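Local coordinates for protein AT27789p (Drosophila melanogaster, PDB 5UZM) that probably binds RNA, including mRNA, through quasi-RNA recognition motifs, of which this chain is the second, at residues E60-D63 with D64-A68; S87-E90 with M91-T95. One frame throughout, in Å; residues are numbered along the deposited sequence.

Contact 1 of 2, residues E60-D63 with D64-A68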
loop_
_atom_site.group_PDB
_atom_site.type_symbol
_atom_site.label_atom_id
_atom_site.label_comp_id
_atom_site.label_asym_id
_atom_site.label_seq_id
_atom_site.Cartn_x
_atom_site.Cartn_y
_atom_site.Cartn_z
ATOM N N GLU A 60 7.309 2.529 8.935
ATOM C CA GLU A 60 8.545 2.728 9.676
ATOM C C GLU A 60 8.792 1.647 10.707
ATOM O O GLU A 60 9.919 1.515 11.198
ATOM C CB GLU A 60 8.523 4.085 10.375
ATOM C CG GLU A 60 9.848 4.763 10.381
ATOM C CD GLU A 60 10.209 5.247 9.010
ATOM O OE1 GLU A 60 9.355 5.915 8.390
ATOM O OE2 GLU A 60 11.329 4.951 8.547
ATOM N N SER A 61 7.770 0.884 11.074
ATOM C CA SER A 61 7.886 -0.025 12.196
ATOM C C SER A 61 7.087 -1.284 11.923
ATOM O O SER A 61 6.155 -1.306 11.112
ATOM C CB SER A 61 7.412 0.616 13.508
ATOM O OG SER A 61 5.997 0.711 13.556
ATOM N N GLN A 62 7.458 -2.347 12.633
ATOM C CA GLN A 62 6.744 -3.607 12.517
ATOM C C GLN A 62 5.333 -3.515 13.091
ATOM O O GLN A 62 4.378 -4.043 12.509
ATOM C CB GLN A 62 7.562 -4.711 13.203
ATOM C CG GLN A 62 6.789 -5.948 13.569
ATOM C CD GLN A 62 6.466 -6.836 12.397
ATOM O OE1 GLN A 62 6.943 -6.629 11.271
ATOM N NE2 GLN A 62 5.647 -7.843 12.653
ATOM N N ASP A 63 5.156 -2.822 14.210
ATOM C CA ASP A 63 3.806 -2.744 14.755
ATOM C C ASP A 63 2.864 -1.973 13.833
ATOM O O ASP A 63 1.677 -2.300 13.763
ATOM C CB ASP A 63 3.830 -2.113 16.133
ATOM C CG ASP A 63 2.455 -2.066 16.770
ATOM O OD1 ASP A 63 1.885 -3.142 17.045
ATOM O OD2 ASP A 63 1.955 -0.950 17.000
ATOM N N ASP A 64 3.375 -0.980 13.116
ATOM C CA ASP A 64 2.510 -0.272 12.167
ATOM C C ASP A 64 2.083 -1.168 11.011
ATOM O O ASP A 64 0.959 -1.040 10.496
ATOM C CB ASP A 64 3.219 0.963 11.668
ATOM C CG ASP A 64 2.973 2.154 12.593
ATOM O OD1 ASP A 64 2.360 1.947 13.670
ATOM O OD2 ASP A 64 3.393 3.278 12.263
ATOM N N THR A 65 2.961 -2.062 10.576
ATOM C CA THR A 65 2.568 -3.053 9.580
ATOM C C THR A 65 1.439 -3.933 10.095
ATOM O O THR A 65 0.495 -4.262 9.362
ATOM C CB THR A 65 3.793 -3.888 9.187
ATOM O OG1 THR A 65 4.825 -2.993 8.744
ATOM C CG2 THR A 65 3.436 -4.862 8.078
ATOM N N GLU A 66 1.500 -4.328 11.374
ATOM C CA GLU A 66 0.448 -5.185 11.887
ATOM C C GLU A 66 -0.869 -4.428 11.992
ATOM O O GLU A 66 -1.923 -4.986 11.692
ATOM C CB GLU A 66 0.854 -5.768 13.239
ATOM C CG GLU A 66 2.138 -6.590 13.170
ATOM C CD GLU A 66 1.962 -7.982 12.570
ATOM O OE1 GLU A 66 0.810 -8.469 12.422
ATOM O OE2 GLU A 66 3.008 -8.606 12.279
ATOM N N GLN A 67 -0.821 -3.145 12.384
ATOM C CA GLN A 67 -2.044 -2.355 12.404
ATOM C C GLN A 67 -2.585 -2.141 10.991
ATOM O O GLN A 67 -3.808 -2.085 10.811
ATOM C CB GLN A 67 -1.800 -1.012 13.069
ATOM C CG GLN A 67 -1.462 -1.101 14.577
ATOM C CD GLN A 67 -1.216 0.251 15.156
ATOM O OE1 GLN A 67 -0.143 0.540 15.682
ATOM N NE2 GLN A 67 -2.203 1.114 15.030
ATOM N N ALA A 68 -1.707 -2.031 9.989
ATOM C CA ALA A 68 -2.202 -1.883 8.613
ATOM C C ALA A 68 -2.929 -3.132 8.186
ATOM O O ALA A 68 -4.005 -3.074 7.595
ATOM C CB ALA A 68 -1.053 -1.609 7.658
HETATM O O HOH W 1 5.929 3.573 14.014
#
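S61 and D64 meet where a short loop turns into helix 62-69, and the backbone winds into its first turns with E66 N bonded to Q62 O and Q67 N to D63 O. This is an N-cap, with S61 at the capping position, on the second helix of the RNA recognition motif fold. S61 OG accepts from D64 N at 3.2 Å, with an N-H...O angle of 155°. Its chi1 of 74° sets the hydroxyl between its own N and carbonyl carbon, facing the start of the helix. The same oxygen lies 3.4 Å from D64 CB. A water joins the two side chains: it sits 2.9 Å from S61 OG and donates a weak bond to D64 OD2. That carboxylate oxygen also accepts from the backbone N of D33, which ties the helix start to a neighbouring loop. Without the serine hydroxyl, as with an alanine here, D64 N is likely to lose its capping acceptor and the water one of its two mates in this contact. The carbonyl of S61 is used as well. T65 OG1 donates to S61 O at 3.2 Å, tilted somewhat from the carbonyl plane, and T65 N adds a weak bond to the same oxygen. With T65 OG1 beside its own N, the hydroxyl reaches back one turn to that carbonyl. One turn along, Q62 and E66 bring their ends together with amide and carboxylate planes 63° apart. The angle is poor for a hydrogen bond. The stronger partner of E66 OE2 is R85, by a salt bridge. Q62 NE2 still comes within 2.8 Å of E66 OE2.

Contact 2 of 2, residues S87-E90 with M91-T95; sequences SIAE and MKRAT
I88 to K92 and A89 to R93 are successive i to i+4 steps of helix 88-94, whose backbone bonds are regular, with K92 N 2.8 Å from I88 O. The helix follows the last long strand of the RNA recognition motif fold and lies against its sheet, probably covering part of the face that canonical motifs commonly use for RNA. S87 is the N-cap: its OG accepts from E90 N at 3.1 Å. I88 and K92 run side by side and point the same way. K92 bends at chi2 (-95°) and again at chi4, which brings its ammonium back to the I88 methyl, with NZ 3.6 Å from I88 CG2. R93 folds back over the preceding turn. One face of its guanidinium lies over A89 O and E90 CA, and NH2 is 3.7 Å from E90 CB. NH1 is near A89 O, but the angle is poor for a hydrogen bond. E90 extends past R93 without a salt bridge to it. Its OE1 makes a salt bridge with K12 and its OE2 a hydrogen bond with S86 OG. M91 is buried: its extended chain leads away from the helix to V10, L42, F56 and Q58 on three strands of the sheet. T95 turns its hydroxyl back onto the preceding turn. T95 OG1 donates to M91 O at 2.7 Å, from above the carbonyl plane.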
loop_
_atom_site.group_PDB
_atom_site.type_symbol
_atom_site.label_atom_id
_atom_site.label_comp_id
_atom_site.label_asym_id
_atom_site.label_seq_id
_atom_site.Cartn_x
_atom_site.Cartn_y
_atom_site.Cartn_z
ATOM N N SER A 87 7.043 -7.634 1.469
ATOM C CA SER A 87 8.481 -7.517 1.701
ATOM C C SER A 87 9.054 -6.470 0.766
ATOM O O SER A 87 8.484 -6.169 -0.281
ATOM C CB SER A 87 9.194 -8.852 1.464
ATOM O OG SER A 87 9.085 -9.195 0.089
ATOM N N ILE A 88 10.222 -5.939 1.144
ATOM C CA ILE A 88 10.899 -4.960 0.310
ATOM C C ILE A 88 11.232 -5.561 -1.050
ATOM O O ILE A 88 11.055 -4.913 -2.084
ATOM C CB ILE A 88 12.173 -4.450 1.014
ATOM C CG1 ILE A 88 11.831 -3.831 2.369
ATOM C CG2 ILE A 88 12.904 -3.451 0.138
ATOM C CD1 ILE A 88 11.373 -2.423 2.295
ATOM N N ALA A 89 11.717 -6.813 -1.068
ATOM C CA ALA A 89 12.080 -7.437 -2.344
ATOM C C ALA A 89 10.869 -7.563 -3.266
ATOM O O ALA A 89 10.977 -7.344 -4.473
ATOM C CB ALA A 89 12.719 -8.808 -2.110
ATOM N N GLU A 90 9.700 -7.910 -2.717
ATOM C CA GLU A 90 8.514 -7.986 -3.565
ATOM C C GLU A 90 8.130 -6.604 -4.075
ATOM O O GLU A 90 7.760 -6.443 -5.247
ATOM C CB GLU A 90 7.358 -8.640 -2.805
ATOM C CG GLU A 90 6.134 -8.870 -3.713
ATOM C CD GLU A 90 4.896 -9.435 -2.986
ATOM O OE1 GLU A 90 4.037 -10.056 -3.658
ATOM O OE2 GLU A 90 4.756 -9.256 -1.762
ATOM N N MET A 91 8.217 -5.587 -3.214
ATOM C CA MET A 91 7.930 -4.224 -3.656
ATOM C C MET A 91 8.886 -3.793 -4.764
ATOM O O MET A 91 8.462 -3.226 -5.783
ATOM C CB MET A 91 8.017 -3.270 -2.457
ATOM C CG MET A 91 7.814 -1.789 -2.793
ATOM S SD MET A 91 7.717 -0.889 -1.234
ATOM C CE MET A 91 6.826 0.595 -1.756
ATOM N N LYS A 92 10.189 -4.031 -4.576
ATOM C CA LYS A 92 11.154 -3.595 -5.586
ATOM C C LYS A 92 10.960 -4.338 -6.904
ATOM O O LYS A 92 11.108 -3.744 -7.979
ATOM C CB LYS A 92 12.585 -3.777 -5.074
ATOM C CG LYS A 92 12.952 -2.809 -3.972
ATOM C CD LYS A 92 13.667 -1.588 -4.524
ATOM C CE LYS A 92 14.164 -0.696 -3.400
ATOM N NZ LYS A 92 14.703 -1.512 -2.284
ATOM N N ARG A 93 10.653 -5.632 -6.850
ATOM C CA ARG A 93 10.461 -6.390 -8.087
ATOM C C ARG A 93 9.328 -5.813 -8.921
ATOM O O ARG A 93 9.490 -5.548 -10.118
ATOM C CB ARG A 93 10.197 -7.860 -7.775
ATOM C CG ARG A 93 11.445 -8.714 -7.801
ATOM C CD ARG A 93 11.089 -10.180 -7.940
ATOM N NE ARG A 93 9.980 -10.562 -7.072
ATOM C CZ ARG A 93 10.094 -10.731 -5.758
ATOM N NH1 ARG A 93 11.262 -10.536 -5.161
ATOM N NH2 ARG A 93 9.043 -11.088 -5.037
ATOM N N ALA A 94 8.174 -5.585 -8.299
ATOM C CA ALA A 94 6.998 -5.173 -9.047
ATOM C C ALA A 94 7.055 -3.722 -9.496
ATOM O O ALA A 94 6.204 -3.307 -10.295
ATOM C CB ALA A 94 5.741 -5.401 -8.205
ATOM N N THR A 95 8.020 -2.946 -9.014
ATOM C CA THR A 95 8.040 -1.510 -9.284
ATOM C C THR A 95 9.394 -1.074 -9.819
ATOM O O THR A 95 9.895 -0.019 -9.449
ATOM C CB THR A 95 7.716 -0.678 -8.012
ATOM O OG1 THR A 95 8.768 -0.843 -7.049
ATOM C CG2 THR A 95 6.372 -1.095 -7.393
#

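Overall arrangement
Contacts 1 and 2 follow one another along the chain, and each lies at the surface. Their centres are 17 Å apart and their nearest atoms about 8 Å apart, so they do not touch. Each helix is capped by a serine, S61 and S87. Strand 79-85 runs between the two helices in sequence and supplies a partner to contact 1. Contact 2 rests on strands 10-14, 41-45 and 54-58, probably on the sheet face that canonical RNA recognition motifs commonly use for RNA, while the helix of contact 1 meets loop residues around D33. No RNA is bound here.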